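Local coordinates for protein polyhedrin (Operophtera brumata cypovirus 19, PDB 5A99) that forms the crystalline lattice of polyhedra, the insect-virus occlusion bodies in which cypovirus particles are embedded and probably protected outside the host, at residues Gly172-Ile177 / Pro183-Ala188; Arg50-Arg55 / Phe236-Arg241; Met41-Leu46 / Glu76-Arg81. All coordinates share one frame; numbering follows the deposited sequence.

How the interactions relate
Along the chain, interaction 3 (41-46 with 76-81) closes before interaction 1 (172-177 with 183-188) opens. Interaction 2 (50-55 with 236-241) crosses interaction 3 and encloses interaction 1. Their centres lie about 18 to 25 Å apart. The larger antiparallel sheet relates them: interaction 1 starts at the end of its strand 164-173 and reaches the smaller sheet, interaction 2 joins its strand 46-53 to the chain after helix 225-236, and interaction 3 sits at the hairpin between strands 33-40 and 46-53. Interactions 2 and 3 touch where Y240 packs on L46. Both also reach the third subunit, so the buried interaction 2 and the surface interaction 3 lie next to subunit interfaces of the assembly.

Interaction 1 of 3, residues Gly172-Ile177 / Pro183-Ala188; sequences GKFDGI and PVISFA
The ring of F174 reaches from just past the end of strand 164-173 to P183 and I185, bridging the sheet of strand 164-173 and the sheet of strand 184-190 in the polyhedrin beta sandwich. Its CB is directed toward 183-188, and CG stands anti to the carbonyl carbon, beside the backbone N (chi1 -57°), a torsion that swings the ring across to P183 and I185. From CG to CE1 the distances shorten. F174 CG is 4.1 Å from P183 CG, F174 CD1 comes to 3.6 Å from P183 CB, and F174 CE1 makes the closest approach, 3.5 Å from the same P183 CB. At the tip the partner changes: F174 CZ meets the terminal methyl of I185, with CZ to CD1 at 3.8 Å.

P183 lies over one face of the ring. Its CG is 3.9 Å from the F174 ring centroid and 21° off the normal, a CH-pi contact displaced toward the rim. Proline suits this place because its ring offers a compact row of C-H groups to the pi face, whereas I185 supplies a slender branch that reaches the ring obliquely. V184, between them, points away and packs on P216 of the second subunit.

The backbone leaves the strand sharply here, with F174 at the centre of an inverse gamma turn. Just beyond, D175 OD1 accepts a hydrogen bond from I177 N at 3.2 Å, an Asx turn that shapes the exposed bend. F111, L39 and P108 also touch the F174 ring, while L37 and L66 touch I185. No hydrogen bond joins the two segments; the three touching residues are buried and meet through carbon alone, so the contact rests on close fit and exclusion of water, with CH-pi attraction as its one directional component.

Interaction 2 of 3, residues Arg50-Arg55 / Phe236-Arg241; sequences RAQNPR and FQYLYR
Y238 lays its hydroxyl over one face of the R50 guanidinium. The Schellman motif, with Q237 at positive phi, ends helix 225-236 and leaves Y238 next to strand 46-53 of the larger sheet. Y238 OH is 2.9 Å from R50 NE, but the angle is too poor for a hydrogen bond. The ring follows the guanidinium only partly, their planes 34° apart, with Y238 CE2 3.2 Å from R50 NH1. The extended first two torsions of R50, with CG anti to the backbone N (chi1 -177°), carry its CD to 3.4 Å from Y238 CZ. A bend at chi3 (81°) then turns the guanidinium so that its face meets Y238 OH. Tyrosine thus covers the arginine with both its aromatic carbons and its oxygen.

The N-H groups of R50 bond to other partners. NH1 bonds to the hydroxyl of Y232, and NH2 to the carbonyl of N132 of the third subunit, so this buried arginine links helix, sheet and trimer. Q52, two residues along the strand, bonds to R50 and to the third subunit: its NE2 donates to the carbonyl of N133 there, while R50 NE donates to Q52 OE1 at 2.7 Å, tilted out of the amide's carbonyl plane.

Interaction 3 of 3, residues Met41-Leu46 / Glu76-Arg81; sequences MKDSSL and EKYYGR
The carboxylate of D43 and the ring of Y78 stand at right angles to each other (90°), and two waters bridge them. Water 2 lies in the plane of the Y78 ring at its edge. On the neighbouring ring of Y79, one face carries the CB of Y78, offset toward the rim.

D43 OD2 and Y78 OH are 4.0 Å apart, too far for a direct bond. Water 1 donates to D43 OD2 at 3.0 Å and is hydrogen-bonded to Y78 OH at 2.7 Å. Water 2 likewise donates to D43 OD2, at 3.1 Å, and shares a hydrogen bond of 2.6 Å with Y78 OH. Tyrosine suits the place because its hydroxyl can bond to both waters. E76 also approaches, its OE2 4.3 Å from D43 OD2, a pair of like charges that the waters probably help to screen; E76 OE2 has a long, weak ion pair with R85 of the third subunit.

Aspartate can accept from a backbone N with one oxygen and from waters with the other. Its chi1 (60°) places CG between the backbone N and the carbonyl carbon, turning the carboxylate back over its own loop. There S45 N meets D43 OD1 from above the carboxylate plane at 2.9 Å, an Asx turn that helps hold the group while OD2 faces the waters. Backbone bonds from S44 N to M41 O and from M41 N to S45 O, with S44 at positive phi (73°), complete a 3:5 beta hairpin: a type I turn with a G1 bulge joining strands 33-40 and 46-53.

Interaction 1 of 3, residues Gly172-Ile177 / Pro183-Ala188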
loop_
_atom_site.group_PDB
_atom_site.type_symbol
_atom_site.label_atom_id
_atom_site.label_comp_id
_atom_site.label_asym_id
_atom_site.label_seq_id
_atom_site.Cartn_x
_atom_site.Cartn_y
_atom_site.Cartn_z
ATOM N N GLY A 172 -15.170 -15.670 -13.711
ATOM C CA GLY A 172 -16.485 -15.067 -13.770
ATOM C C GLY A 172 -16.527 -13.893 -14.724
ATOM O O GLY A 172 -15.484 -13.392 -15.144
ATOM N N LYS A 173 -17.744 -13.460 -15.055
ATOM C CA LYS A 173 -17.968 -12.333 -15.951
ATOM C C LYS A 173 -18.412 -11.082 -15.196
ATOM O O LYS A 173 -19.237 -11.144 -14.270
ATOM C CB LYS A 173 -19.040 -12.691 -16.987
ATOM C CG LYS A 173 -18.629 -13.760 -18.001
ATOM C CD LYS A 173 -19.713 -13.931 -19.073
ATOM C CE LYS A 173 -19.384 -15.020 -20.071
ATOM N NZ LYS A 173 -20.518 -15.251 -21.027
ATOM N N PHE A 174 -17.873 -9.937 -15.602
ATOM C CA PHE A 174 -18.355 -8.663 -15.083
ATOM C C PHE A 174 -19.530 -8.178 -15.940
ATOM O O PHE A 174 -19.463 -7.109 -16.563
ATOM C CB PHE A 174 -17.253 -7.611 -15.092
ATOM C CG PHE A 174 -16.017 -8.001 -14.328
ATOM C CD1 PHE A 174 -16.030 -8.079 -12.939
ATOM C CD2 PHE A 174 -14.828 -8.260 -14.999
ATOM C CE1 PHE A 174 -14.895 -8.417 -12.248
ATOM C CE2 PHE A 174 -13.695 -8.594 -14.316
ATOM C CZ PHE A 174 -13.721 -8.673 -12.933
ATOM N N ASP A 175 -20.596 -8.968 -15.973
ATOM C CA ASP A 175 -21.793 -8.600 -16.724
ATOM C C ASP A 175 -22.967 -8.257 -15.797
ATOM O O ASP A 175 -24.116 -8.188 -16.234
ATOM C CB ASP A 175 -22.186 -9.715 -17.702
ATOM C CG ASP A 175 -22.456 -11.043 -17.012
ATOM O OD1 ASP A 175 -22.566 -11.074 -15.763
ATOM O OD2 ASP A 175 -22.553 -12.062 -17.725
ATOM N N GLY A 176 -22.666 -8.047 -14.517
ATOM C CA GLY A 176 -23.653 -7.610 -13.552
ATOM C C GLY A 176 -24.626 -8.678 -13.062
ATOM O O GLY A 176 -25.411 -8.403 -12.162
ATOM N N ILE A 177 -24.583 -9.884 -13.634
ATOM C CA ILE A 177 -25.530 -10.939 -13.260
ATOM C C ILE A 177 -25.158 -11.640 -11.952
ATOM O O ILE A 177 -26.010 -11.822 -11.086
ATOM C CB ILE A 177 -25.704 -12.006 -14.384
ATOM C CG1 ILE A 177 -26.373 -11.377 -15.609
ATOM C CG2 ILE A 177 -26.532 -13.198 -13.886
ATOM C CD1 ILE A 177 -26.495 -12.308 -16.798
ATOM N N PRO A 183 -16.326 -3.243 -11.496
ATOM C CA PRO A 183 -15.822 -3.950 -10.318
ATOM C C PRO A 183 -14.791 -3.205 -9.484
ATOM O O PRO A 183 -14.004 -2.396 -9.990
ATOM C CB PRO A 183 -15.173 -5.200 -10.927
ATOM C CG PRO A 183 -14.649 -4.725 -12.233
ATOM C CD PRO A 183 -15.662 -3.693 -12.729
ATOM N N VAL A 184 -14.856 -3.478 -8.184
ATOM C CA VAL A 184 -13.771 -3.233 -7.243
ATOM C C VAL A 184 -13.432 -4.639 -6.746
ATOM O O VAL A 184 -14.331 -5.449 -6.527
ATOM C CB VAL A 184 -14.215 -2.356 -6.068
ATOM C CG1 VAL A 184 -13.247 -2.491 -4.901
ATOM C CG2 VAL A 184 -14.357 -0.875 -6.498
ATOM N N ILE A 185 -12.160 -4.963 -6.600
ATOM C CA ILE A 185 -11.811 -6.337 -6.273
ATOM C C ILE A 185 -10.892 -6.460 -5.066
ATOM O O ILE A 185 -9.838 -5.821 -5.002
ATOM C CB ILE A 185 -11.191 -7.046 -7.480
ATOM C CG1 ILE A 185 -12.248 -7.253 -8.575
ATOM C CG2 ILE A 185 -10.629 -8.392 -7.086
ATOM C CD1 ILE A 185 -11.657 -7.664 -9.893
ATOM N N SER A 186 -11.327 -7.283 -4.110
ATOM C CA SER A 186 -10.562 -7.611 -2.907
ATOM C C SER A 186 -10.325 -9.132 -2.821
ATOM O O SER A 186 -11.214 -9.921 -3.140
ATOM C CB SER A 186 -11.305 -7.131 -1.652
ATOM O OG SER A 186 -11.675 -5.769 -1.784
ATOM N N PHE A 187 -9.126 -9.542 -2.411
ATOM C CA PHE A 187 -8.881 -10.951 -2.126
ATOM C C PHE A 187 -7.795 -11.163 -1.066
ATOM O O PHE A 187 -7.062 -10.244 -0.692
ATOM C CB PHE A 187 -8.588 -11.740 -3.412
ATOM C CG PHE A 187 -7.373 -11.275 -4.154
ATOM C CD1 PHE A 187 -6.106 -11.612 -3.716
ATOM C CD2 PHE A 187 -7.499 -10.518 -5.304
ATOM C CE1 PHE A 187 -4.977 -11.193 -4.401
ATOM C CE2 PHE A 187 -6.380 -10.103 -6.001
ATOM C CZ PHE A 187 -5.115 -10.434 -5.543
ATOM N N ALA A 188 -7.755 -12.378 -0.546
ATOM C CA ALA A 188 -6.783 -12.749 0.462
ATOM C C ALA A 188 -6.549 -14.235 0.399
ATOM O O ALA A 188 -7.423 -15.009 -0.000
ATOM C CB ALA A 188 -7.260 -12.373 1.830
#

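Interaction 2 of 3, residues Arg50-Arg55 / Phe236-Arg241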
loop_
_atom_site.group_PDB
_atom_site.type_symbol
_atom_site.label_atom_id
_atom_site.label_comp_id
_atom_site.label_asym_id
_atom_site.label_seq_id
_atom_site.Cartn_x
_atom_site.Cartn_y
_atom_site.Cartn_z
ATOM N N ARG A 50 -0.217 -9.871 -10.476
ATOM C CA ARG A 50 0.265 -10.909 -9.581
ATOM C C ARG A 50 0.668 -10.343 -8.237
ATOM O O ARG A 50 1.508 -9.435 -8.140
ATOM C CB ARG A 50 1.458 -11.667 -10.149
ATOM C CG ARG A 50 1.909 -12.804 -9.232
ATOM C CD ARG A 50 3.100 -13.561 -9.779
ATOM N NE ARG A 50 4.383 -12.903 -9.532
ATOM C CZ ARG A 50 5.284 -12.627 -10.474
ATOM N NH1 ARG A 50 5.023 -12.912 -11.746
ATOM N NH2 ARG A 50 6.450 -12.063 -10.143
ATOM N N ALA A 51 0.080 -10.921 -7.204
ATOM C CA ALA A 51 0.505 -10.680 -5.833
ATOM C C ALA A 51 1.244 -11.919 -5.353
ATOM O O ALA A 51 0.916 -13.045 -5.745
ATOM C CB ALA A 51 -0.680 -10.419 -4.963
ATOM N N GLN A 52 2.229 -11.715 -4.500
ATOM C CA GLN A 52 2.992 -12.825 -3.959
ATOM C C GLN A 52 3.601 -12.477 -2.614
ATOM O O GLN A 52 3.904 -11.313 -2.324
ATOM C CB GLN A 52 4.098 -13.237 -4.933
ATOM C CG GLN A 52 5.241 -12.249 -5.033
ATOM C CD GLN A 52 6.214 -12.570 -6.166
ATOM O OE1 GLN A 52 5.820 -13.077 -7.219
ATOM N NE2 GLN A 52 7.490 -12.255 -5.956
ATOM N N ASN A 53 3.804 -13.508 -1.805
ATOM C CA ASN A 53 4.338 -13.344 -0.475
ATOM C C ASN A 53 4.761 -14.701 0.083
ATOM O O ASN A 53 4.169 -15.737 -0.255
ATOM C CB ASN A 53 3.274 -12.703 0.423
ATOM C CG ASN A 53 3.841 -12.204 1.737
ATOM O OD1 ASN A 53 3.874 -12.932 2.739
ATOM N ND2 ASN A 53 4.296 -10.957 1.742
ATOM N N PRO A 54 5.788 -14.713 0.936
ATOM C CA PRO A 54 6.164 -16.025 1.474
ATOM C C PRO A 54 5.120 -16.592 2.423
ATOM O O PRO A 54 5.127 -17.800 2.666
ATOM C CB PRO A 54 7.490 -15.759 2.204
ATOM C CG PRO A 54 7.624 -14.284 2.307
ATOM C CD PRO A 54 6.563 -13.608 1.524
ATOM N N ARG A 55 4.202 -15.758 2.907
ATOM C CA ARG A 55 3.299 -16.176 3.985
ATOM C C ARG A 55 1.838 -15.769 3.824
ATOM O O ARG A 55 0.941 -16.583 4.027
ATOM C CB ARG A 55 3.804 -15.625 5.310
ATOM C CG ARG A 55 5.059 -16.293 5.813
ATOM C CD ARG A 55 5.437 -15.749 7.169
ATOM N NE ARG A 55 6.625 -16.405 7.695
ATOM C CZ ARG A 55 6.973 -16.395 8.979
ATOM N NH1 ARG A 55 6.215 -15.765 9.879
ATOM N NH2 ARG A 55 8.075 -17.022 9.361
ATOM N N PHE A 236 7.220 -18.962 -16.503
ATOM C CA PHE A 236 7.475 -18.678 -15.089
ATOM C C PHE A 236 6.971 -19.778 -14.155
ATOM O O PHE A 236 7.095 -19.669 -12.935
ATOM C CB PHE A 236 6.832 -17.331 -14.705
ATOM C CG PHE A 236 7.411 -16.143 -15.440
ATOM C CD1 PHE A 236 8.779 -15.946 -15.504
ATOM C CD2 PHE A 236 6.585 -15.240 -16.087
ATOM C CE1 PHE A 236 9.307 -14.862 -16.189
ATOM C CE2 PHE A 236 7.107 -14.168 -16.777
ATOM C CZ PHE A 236 8.465 -13.979 -16.832
ATOM N N GLN A 237 6.390 -20.832 -14.721
ATOM C CA GLN A 237 5.881 -21.945 -13.915
ATOM C C GLN A 237 4.672 -21.530 -13.073
ATOM O O GLN A 237 4.493 -21.969 -11.923
ATOM C CB GLN A 237 6.990 -22.508 -13.026
ATOM C CG GLN A 237 6.740 -23.930 -12.605
ATOM C CD GLN A 237 7.821 -24.488 -11.729
ATOM O OE1 GLN A 237 8.461 -23.767 -10.959
ATOM N NE2 GLN A 237 8.021 -25.796 -11.821
ATOM N N TYR A 238 3.843 -20.667 -13.654
ATOM C CA TYR A 238 2.560 -20.314 -13.066
ATOM C C TYR A 238 1.466 -21.125 -13.754
ATOM O O TYR A 238 1.226 -20.972 -14.957
ATOM C CB TYR A 238 2.286 -18.826 -13.250
ATOM C CG TYR A 238 3.138 -17.951 -12.375
ATOM C CD1 TYR A 238 3.261 -18.220 -11.024
ATOM C CD2 TYR A 238 3.839 -16.874 -12.905
ATOM C CE1 TYR A 238 4.030 -17.435 -10.215
ATOM C CE2 TYR A 238 4.627 -16.075 -12.101
ATOM C CZ TYR A 238 4.715 -16.360 -10.756
ATOM O OH TYR A 238 5.491 -15.579 -9.946
ATOM N N LEU A 239 0.830 -22.006 -12.996
ATOM C CA LEU A 239 -0.229 -22.860 -13.526
ATOM C C LEU A 239 -1.401 -21.992 -13.984
ATOM O O LEU A 239 -1.713 -20.981 -13.365
ATOM C CB LEU A 239 -0.654 -23.893 -12.473
ATOM C CG LEU A 239 0.471 -24.832 -12.024
ATOM C CD1 LEU A 239 -0.016 -25.850 -10.999
ATOM C CD2 LEU A 239 1.087 -25.546 -13.224
ATOM N N TYR A 240 -2.023 -22.374 -15.094
ATOM C CA TYR A 240 -3.001 -21.518 -15.750
ATOM C C TYR A 240 -3.974 -22.322 -16.602
ATOM O O TYR A 240 -3.618 -23.354 -17.191
ATOM C CB TYR A 240 -2.286 -20.465 -16.621
ATOM C CG TYR A 240 -3.218 -19.520 -17.343
ATOM C CD1 TYR A 240 -3.822 -18.472 -16.676
ATOM C CD2 TYR A 240 -3.482 -19.674 -18.699
ATOM C CE1 TYR A 240 -4.681 -17.611 -17.322
ATOM C CE2 TYR A 240 -4.333 -18.812 -19.361
ATOM C CZ TYR A 240 -4.935 -17.783 -18.661
ATOM O OH TYR A 240 -5.777 -16.912 -19.296
ATOM N N ARG A 241 -5.202 -21.827 -16.671
ATOM C CA ARG A 241 -6.271 -22.472 -17.415
ATOM C C ARG A 241 -6.734 -21.537 -18.535
ATOM O O ARG A 241 -7.148 -20.409 -18.271
ATOM C CB ARG A 241 -7.423 -22.762 -16.457
ATOM C CG ARG A 241 -8.252 -23.972 -16.780
ATOM C CD ARG A 241 -9.248 -24.249 -15.641
ATOM N NE ARG A 241 -8.745 -25.258 -14.709
ATOM C CZ ARG A 241 -8.480 -26.501 -15.084
ATOM N NH1 ARG A 241 -8.679 -26.849 -16.345
ATOM N NH2 ARG A 241 -8.028 -27.386 -14.217
#

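Interaction 3 of 3, residues Met41-Leu46 / Glu76-Arg81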
loop_
_atom_site.group_PDB
_atom_site.type_symbol
_atom_site.label_atom_id
_atom_site.label_comp_id
_atom_site.label_asym_id
_atom_site.label_seq_id
_atom_site.Cartn_x
_atom_site.Cartn_y
_atom_site.Cartn_z
ATOM N N MET A 41 -9.815 -8.228 -21.273
ATOM C CA MET A 41 -10.304 -6.921 -21.665
ATOM C C MET A 41 -11.144 -7.019 -22.944
ATOM O O MET A 41 -11.265 -8.085 -23.565
ATOM C CB MET A 41 -9.121 -5.950 -21.829
ATOM C CG MET A 41 -8.124 -5.933 -20.646
ATOM S SD MET A 41 -8.794 -5.768 -18.966
ATOM C CE MET A 41 -9.399 -4.088 -19.043
ATOM N N LYS A 42 -11.736 -5.901 -23.325
ATOM C CA LYS A 42 -12.707 -5.872 -24.412
ATOM C C LYS A 42 -12.046 -6.053 -25.789
ATOM O O LYS A 42 -12.716 -6.372 -26.774
ATOM C CB LYS A 42 -13.521 -4.577 -24.327
ATOM C CG LYS A 42 -14.389 -4.534 -23.077
ATOM C CD LYS A 42 -15.244 -3.277 -22.945
ATOM C CE LYS A 42 -16.308 -3.479 -21.860
ATOM N NZ LYS A 42 -17.208 -2.329 -21.659
ATOM N N ASP A 43 -10.725 -5.895 -25.848
ATOM C CA ASP A 43 -9.998 -6.145 -27.097
ATOM C C ASP A 43 -9.352 -7.532 -27.108
ATOM O O ASP A 43 -8.535 -7.858 -27.985
ATOM C CB ASP A 43 -8.955 -5.047 -27.341
ATOM C CG ASP A 43 -7.907 -4.956 -26.236
ATOM O OD1 ASP A 43 -7.997 -5.694 -25.223
ATOM O OD2 ASP A 43 -6.995 -4.110 -26.373
ATOM N N SER A 44 -9.732 -8.328 -26.111
ATOM C CA SER A 44 -9.187 -9.667 -25.874
ATOM C C SER A 44 -7.771 -9.692 -25.328
ATOM O O SER A 44 -7.212 -10.773 -25.114
ATOM C CB SER A 44 -9.273 -10.544 -27.124
ATOM O OG SER A 44 -10.614 -10.892 -27.378
ATOM N N SER A 45 -7.193 -8.518 -25.085
ATOM C CA SER A 45 -5.903 -8.448 -24.412
ATOM C C SER A 45 -6.094 -8.833 -22.944
ATOM O O SER A 45 -7.215 -8.801 -22.425
ATOM C CB SER A 45 -5.269 -7.052 -24.558
ATOM O OG SER A 45 -5.861 -6.085 -23.702
ATOM N N LEU A 46 -5.008 -9.232 -22.287
ATOM C CA LEU A 46 -5.053 -9.549 -20.866
ATOM C C LEU A 46 -4.269 -8.538 -20.062
ATOM O O LEU A 46 -3.162 -8.137 -20.440
ATOM C CB LEU A 46 -4.446 -10.929 -20.578
ATOM C CG LEU A 46 -5.310 -12.172 -20.754
ATOM C CD1 LEU A 46 -5.707 -12.338 -22.228
ATOM C CD2 LEU A 46 -4.561 -13.396 -20.245
ATOM N N GLU A 76 -2.724 2.586 -23.589
ATOM C CA GLU A 76 -3.800 2.889 -24.525
ATOM C C GLU A 76 -4.414 4.256 -24.170
ATOM O O GLU A 76 -4.172 4.795 -23.079
ATOM C CB GLU A 76 -4.877 1.798 -24.486
ATOM C CG GLU A 76 -4.375 0.353 -24.741
ATOM C CD GLU A 76 -4.184 0.023 -26.224
ATOM O OE1 GLU A 76 -4.386 0.920 -27.072
ATOM O OE2 GLU A 76 -3.834 -1.134 -26.545
ATOM N N LYS A 77 -5.173 4.833 -25.099
ATOM C CA LYS A 77 -6.003 6.003 -24.795
ATOM C C LYS A 77 -7.352 5.909 -25.497
ATOM O O LYS A 77 -7.421 5.900 -26.727
ATOM C CB LYS A 77 -5.314 7.309 -25.192
ATOM C CG LYS A 77 -6.113 8.550 -24.793
ATOM C CD LYS A 77 -5.289 9.835 -24.900
ATOM C CE LYS A 77 -6.076 11.059 -24.419
ATOM N NZ LYS A 77 -7.251 11.389 -25.287
ATOM N N TYR A 78 -8.422 5.855 -24.704
ATOM C CA TYR A 78 -9.784 5.754 -25.229
ATOM C C TYR A 78 -10.639 6.973 -24.869
ATOM O O TYR A 78 -11.637 7.239 -25.530
ATOM C CB TYR A 78 -10.467 4.485 -24.693
ATOM C CG TYR A 78 -9.680 3.218 -24.948
ATOM C CD1 TYR A 78 -9.100 2.981 -26.186
ATOM C CD2 TYR A 78 -9.503 2.270 -23.948
ATOM C CE1 TYR A 78 -8.377 1.837 -26.429
ATOM C CE2 TYR A 78 -8.773 1.115 -24.182
ATOM C CZ TYR A 78 -8.208 0.908 -25.427
ATOM O OH TYR A 78 -7.465 -0.226 -25.678
ATOM N N TYR A 79 -10.262 7.700 -23.814
ATOM C CA TYR A 79 -11.087 8.817 -23.336
ATOM C C TYR A 79 -10.300 10.052 -22.918
ATOM O O TYR A 79 -9.178 9.951 -22.416
ATOM C CB TYR A 79 -11.934 8.378 -22.132
ATOM C CG TYR A 79 -12.895 7.249 -22.421
ATOM C CD1 TYR A 79 -13.890 7.385 -23.384
ATOM C CD2 TYR A 79 -12.810 6.053 -21.729
ATOM C CE1 TYR A 79 -14.764 6.360 -23.656
ATOM C CE2 TYR A 79 -13.682 5.014 -21.990
ATOM C CZ TYR A 79 -14.657 5.171 -22.958
ATOM O OH TYR A 79 -15.529 4.135 -23.213
ATOM N N GLY A 80 -10.923 11.214 -23.094
ATOM C CA GLY A 80 -10.403 12.449 -22.539
ATOM C C GLY A 80 -10.661 12.489 -21.046
ATOM O O GLY A 80 -11.403 11.656 -20.510
ATOM N N ARG A 81 -10.033 13.447 -20.371
ATOM C CA ARG A 81 -10.113 13.546 -18.913
ATOM C C ARG A 81 -11.543 13.715 -18.443
ATOM O O ARG A 81 -11.956 13.134 -17.433
ATOM C CB ARG A 81 -9.285 14.734 -18.423
ATOM C CG ARG A 81 -7.790 14.500 -18.414
ATOM C CD ARG A 81 -7.070 15.702 -17.850
ATOM N NE ARG A 81 -7.474 16.936 -18.522
ATOM C CZ ARG A 81 -6.824 17.461 -19.559
ATOM N NH1 ARG A 81 -5.741 16.856 -20.045
ATOM N NH2 ARG A 81 -7.249 18.592 -20.106
HETATM O O HOH W 1 -7.464 -1.639 -27.954
HETATM O O HOH W 2 -7.208 -2.148 -23.954
#